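Local coordinates for protein putative carbonic anhydrase (Streptococcus mutans, PDB 3LAS) that probably catalyses the interconversion of hydrogencarbonate and carbon dioxide as a zinc-dependent beta-class carbonic anhydrase, at residues A[103-108]-A[114-119]. Numbering follows the deposited sequence.
Sequences EFTEQL and VDAGDQ. With GAI (guanidine), chain I.
T105 and L108 meet A116, G117 and V114 where the loop after helix 101-112 folds back along that helix, a van der Waals contact, partly methyl against backbone, bridged by one water in a beta-class carbonic anhydrase. The loop is shaped by two local motifs: an Asx turn, in which G117 N donates to D115 OD1 (2.9 Å), and a type I beta turn from A116 to Q119. T105 leads with its methyl group, CG2 lying 3.2 Å from A116 O, while CB faces G117 CA at 3.8 Å. A chi1 of 61° turns OG1 back to the preceding turn, where it hydrogen-bonds to N101 O, and sets CG2 against the loop. Farther along, L108 CB packs on V114 CG2 at 4.1 Å, and L108 CD1 makes a looser apolar contact with A116 CB at 4.4 Å. F121 touches T105, L108 and A116 from the same chain, and the second subunit brings Q79 against L108 and L143 against V114. Between helix and loop, the water donates to T105 O and to V114 O, each at 2.7 Å, and accepts from A116 N at 2.8 Å, three bonds that tie the helix backbone to the returning chain.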
ATOM      1  N   GLU A 103       8.862  -5.451 -23.048  1.00 12.76           N
ATOM      2  CA  GLU A 103      10.252  -5.818 -22.654  1.00 14.50           C
ATOM      3  C   GLU A 103      10.143  -6.652 -21.352  1.00 13.14           C
ATOM      4  O   GLU A 103      10.815  -7.673 -21.196  1.00 13.40           O
ATOM      5  CB  GLU A 103      11.040  -4.548 -22.215  1.00 19.27           C
ATOM      6  CG  GLU A 103      11.274  -3.428 -23.229  1.00 26.96           C
ATOM      7  CD  GLU A 103      11.924  -2.159 -22.611  1.00 28.96           C
ATOM      8  OE1 GLU A 103      11.675  -1.795 -21.356  1.00 25.25           O
ATOM      9  OE2 GLU A 103      12.669  -1.549 -23.417  1.00 34.61           O
ATOM     10  N   PHE A 104       9.259  -6.250 -20.431  1.00 11.37           N
ATOM     11  CA  PHE A 104       9.228  -6.913 -19.116  1.00 11.69           C
ATOM     12  C   PHE A 104       8.661  -8.310 -19.275  1.00 13.07           C
ATOM     13  O   PHE A 104       9.143  -9.262 -18.724  1.00 12.05           O
ATOM     14  CB  PHE A 104       8.428  -6.086 -18.165  1.00 11.86           C
ATOM     15  CG  PHE A 104       8.546  -6.551 -16.760  1.00 10.43           C
ATOM     16  CD1 PHE A 104       7.431  -6.704 -15.996  1.00 10.44           C
ATOM     17  CD2 PHE A 104       9.774  -6.731 -16.102  1.00 11.71           C
ATOM     18  CE1 PHE A 104       7.496  -7.053 -14.648  1.00 12.57           C
ATOM     19  CE2 PHE A 104       9.808  -7.088 -14.711  1.00 11.94           C
ATOM     20  CZ  PHE A 104       8.656  -7.298 -14.025  1.00  9.74           C
ATOM     21  N   THR A 105       7.667  -8.482 -20.155  1.00 13.06           N
ATOM     22  CA  THR A 105       7.023  -9.782 -20.255  1.00 14.72           C
ATOM     23  C   THR A 105       8.006 -10.693 -21.008  1.00 13.59           C
ATOM     24  O   THR A 105       8.097 -11.890 -20.683  1.00 15.66           O
ATOM     25  CB  THR A 105       5.484  -9.690 -20.816  1.00 16.49           C
ATOM     26  OG1 THR A 105       5.670  -9.144 -22.060  1.00 19.49           O
ATOM     27  CG2 THR A 105       4.642  -8.850 -19.908  1.00 20.48           C
ATOM     28  N   GLU A 106       8.846 -10.161 -21.900  1.00 14.42           N
ATOM     29  CA  GLU A 106       9.889 -11.051 -22.473  1.00 17.07           C
ATOM     30  C   GLU A 106      10.883 -11.517 -21.387  1.00 15.68           C
ATOM     31  O   GLU A 106      11.323 -12.699 -21.384  1.00 16.76           O
ATOM     32  CB  GLU A 106      10.662 -10.344 -23.578  1.00 17.77           C
ATOM     33  CG  GLU A 106       9.882 -10.242 -24.893  1.00 24.48           C
ATOM     34  CD  GLU A 106       9.294 -11.588 -25.289  1.00 31.16           C
ATOM     35  OE1 GLU A 106      10.089 -12.539 -25.551  1.00 32.53           O
ATOM     36  OE2 GLU A 106       8.027 -11.686 -25.317  1.00 29.03           O
ATOM     37  N   GLN A 107      11.305 -10.576 -20.478  1.00 13.84           N
ATOM     38  CA  GLN A 107      12.154 -10.928 -19.419  1.00 13.94           C
ATOM     39  C   GLN A 107      11.558 -11.992 -18.501  1.00 14.51           C
ATOM     40  O   GLN A 107      12.243 -12.956 -18.079  1.00 13.99           O
ATOM     41  CB  GLN A 107      12.460  -9.674 -18.604  1.00 14.73           C
ATOM     42  CG  GLN A 107      13.473  -9.905 -17.417  1.00 14.37           C
ATOM     43  CD  GLN A 107      13.671  -8.683 -16.585  1.00 17.35           C
ATOM     44  OE1 GLN A 107      13.596  -8.699 -15.300  1.00 17.70           O
ATOM     45  NE2 GLN A 107      13.876  -7.582 -17.246  1.00 18.78           N
ATOM     46  N   LEU A 108      10.261 -11.885 -18.174  1.00 12.87           N
ATOM     47  CA  LEU A 108       9.633 -12.889 -17.364  1.00 13.64           C
ATOM     48  C   LEU A 108       9.594 -14.255 -18.051  1.00 15.18           C
ATOM     49  O   LEU A 108       9.722 -15.283 -17.383  1.00 14.48           O
ATOM     50  CB  LEU A 108       8.246 -12.453 -16.935  1.00 11.71           C
ATOM     51  CG  LEU A 108       8.224 -11.150 -16.147  1.00 11.52           C
ATOM     52  CD1 LEU A 108       6.787 -10.817 -15.848  1.00 15.54           C
ATOM     53  CD2 LEU A 108       8.947 -11.206 -14.769  1.00 12.58           C
ATOM     54  N   VAL A 114       7.165 -18.125 -17.541  1.00 18.93           N
ATOM     55  CA  VAL A 114       5.752 -17.830 -17.512  1.00 20.74           C
ATOM     56  C   VAL A 114       5.529 -16.857 -18.639  1.00 20.50           C
ATOM     57  O   VAL A 114       6.329 -15.909 -18.837  1.00 22.37           O
ATOM     58  CB  VAL A 114       5.320 -17.113 -16.233  1.00 21.08           C
ATOM     59  CG1 VAL A 114       5.372 -18.087 -15.014  1.00 23.54           C
ATOM     60  CG2 VAL A 114       6.147 -15.861 -16.142  1.00 27.25           C
ATOM     61  N   ASP A 115       4.433 -17.064 -19.346  1.00 21.19           N
ATOM     62  CA  ASP A 115       4.009 -16.111 -20.364  1.00 21.37           C
ATOM     63  C   ASP A 115       2.975 -15.132 -19.830  1.00 21.49           C
ATOM     64  O   ASP A 115       1.812 -15.500 -19.699  1.00 23.00           O
ATOM     65  CB  ASP A 115       3.444 -16.915 -21.525  1.00 23.71           C
ATOM     66  CG  ASP A 115       3.009 -16.027 -22.667  1.00 28.61           C
ATOM     67  OD1 ASP A 115       3.012 -14.773 -22.532  1.00 26.04           O
ATOM     68  OD2 ASP A 115       2.695 -16.560 -23.773  1.00 33.69           O
ATOM     69  N   ALA A 116       3.396 -13.908 -19.511  1.00 19.16           N
ATOM     70  CA  ALA A 116       2.513 -12.895 -18.947  1.00 17.25           C
ATOM     71  C   ALA A 116       2.332 -11.796 -20.018  1.00 15.79           C
ATOM     72  O   ALA A 116       2.004 -10.673 -19.682  1.00 15.93           O
ATOM     73  CB  ALA A 116       3.057 -12.336 -17.671  1.00 19.98           C
ATOM     74  N   GLY A 117       2.446 -12.192 -21.290  1.00 16.81           N
ATOM     75  CA  GLY A 117       2.373 -11.248 -22.425  1.00 16.90           C
ATOM     76  C   GLY A 117       1.037 -10.550 -22.500  1.00 16.95           C
ATOM     77  O   GLY A 117       0.980  -9.363 -22.978  1.00 20.03           O
ATOM     78  N   ASP A 118      -0.003 -11.128 -21.962  1.00 16.78           N
ATOM     79  CA  ASP A 118      -1.309 -10.427 -21.998  1.00 20.36           C
ATOM     80  C   ASP A 118      -1.592  -9.588 -20.795  1.00 19.20           C
ATOM     81  O   ASP A 118      -2.636  -8.955 -20.726  1.00 21.61           O
ATOM     82  CB  ASP A 118      -2.460 -11.461 -22.150  1.00 23.10           C
ATOM     83  N   GLN A 119      -0.698  -9.557 -19.818  1.00 17.10           N
ATOM     84  CA  GLN A 119      -0.954  -8.839 -18.540  1.00 17.51           C
ATOM     85  C   GLN A 119      -0.370  -7.461 -18.606  1.00 17.74           C
ATOM     86  O   GLN A 119       0.805  -7.249 -19.079  1.00 19.65           O
ATOM     87  CB  GLN A 119      -0.192  -9.531 -17.420  1.00 19.46           C
ATOM     88  CG  GLN A 119      -0.595 -10.895 -17.132  1.00 25.62           C
ATOM     89  CD  GLN A 119      -2.013 -10.981 -16.536  1.00 29.60           C
ATOM     90  OE1 GLN A 119      -2.818 -11.794 -16.996  1.00 41.08           O
ATOM     91  NE2 GLN A 119      -2.351 -10.068 -15.642  1.00 35.99           N
TER
HETATM   92  C   GAI I 169       0.017  -9.966 -12.589  1.00 25.66           C
HETATM   93  N1  GAI I 169      -0.699 -10.416 -11.548  1.00 27.44           N
HETATM   94  N2  GAI I 169      -0.100  -8.874 -13.309  1.00 26.97           N
HETATM   95  N3  GAI I 169       0.770 -10.530 -13.431  1.00 20.44           N
HETATM   96  O   HOH W   1       6.077 -13.291 -19.564  1.00 17.05           O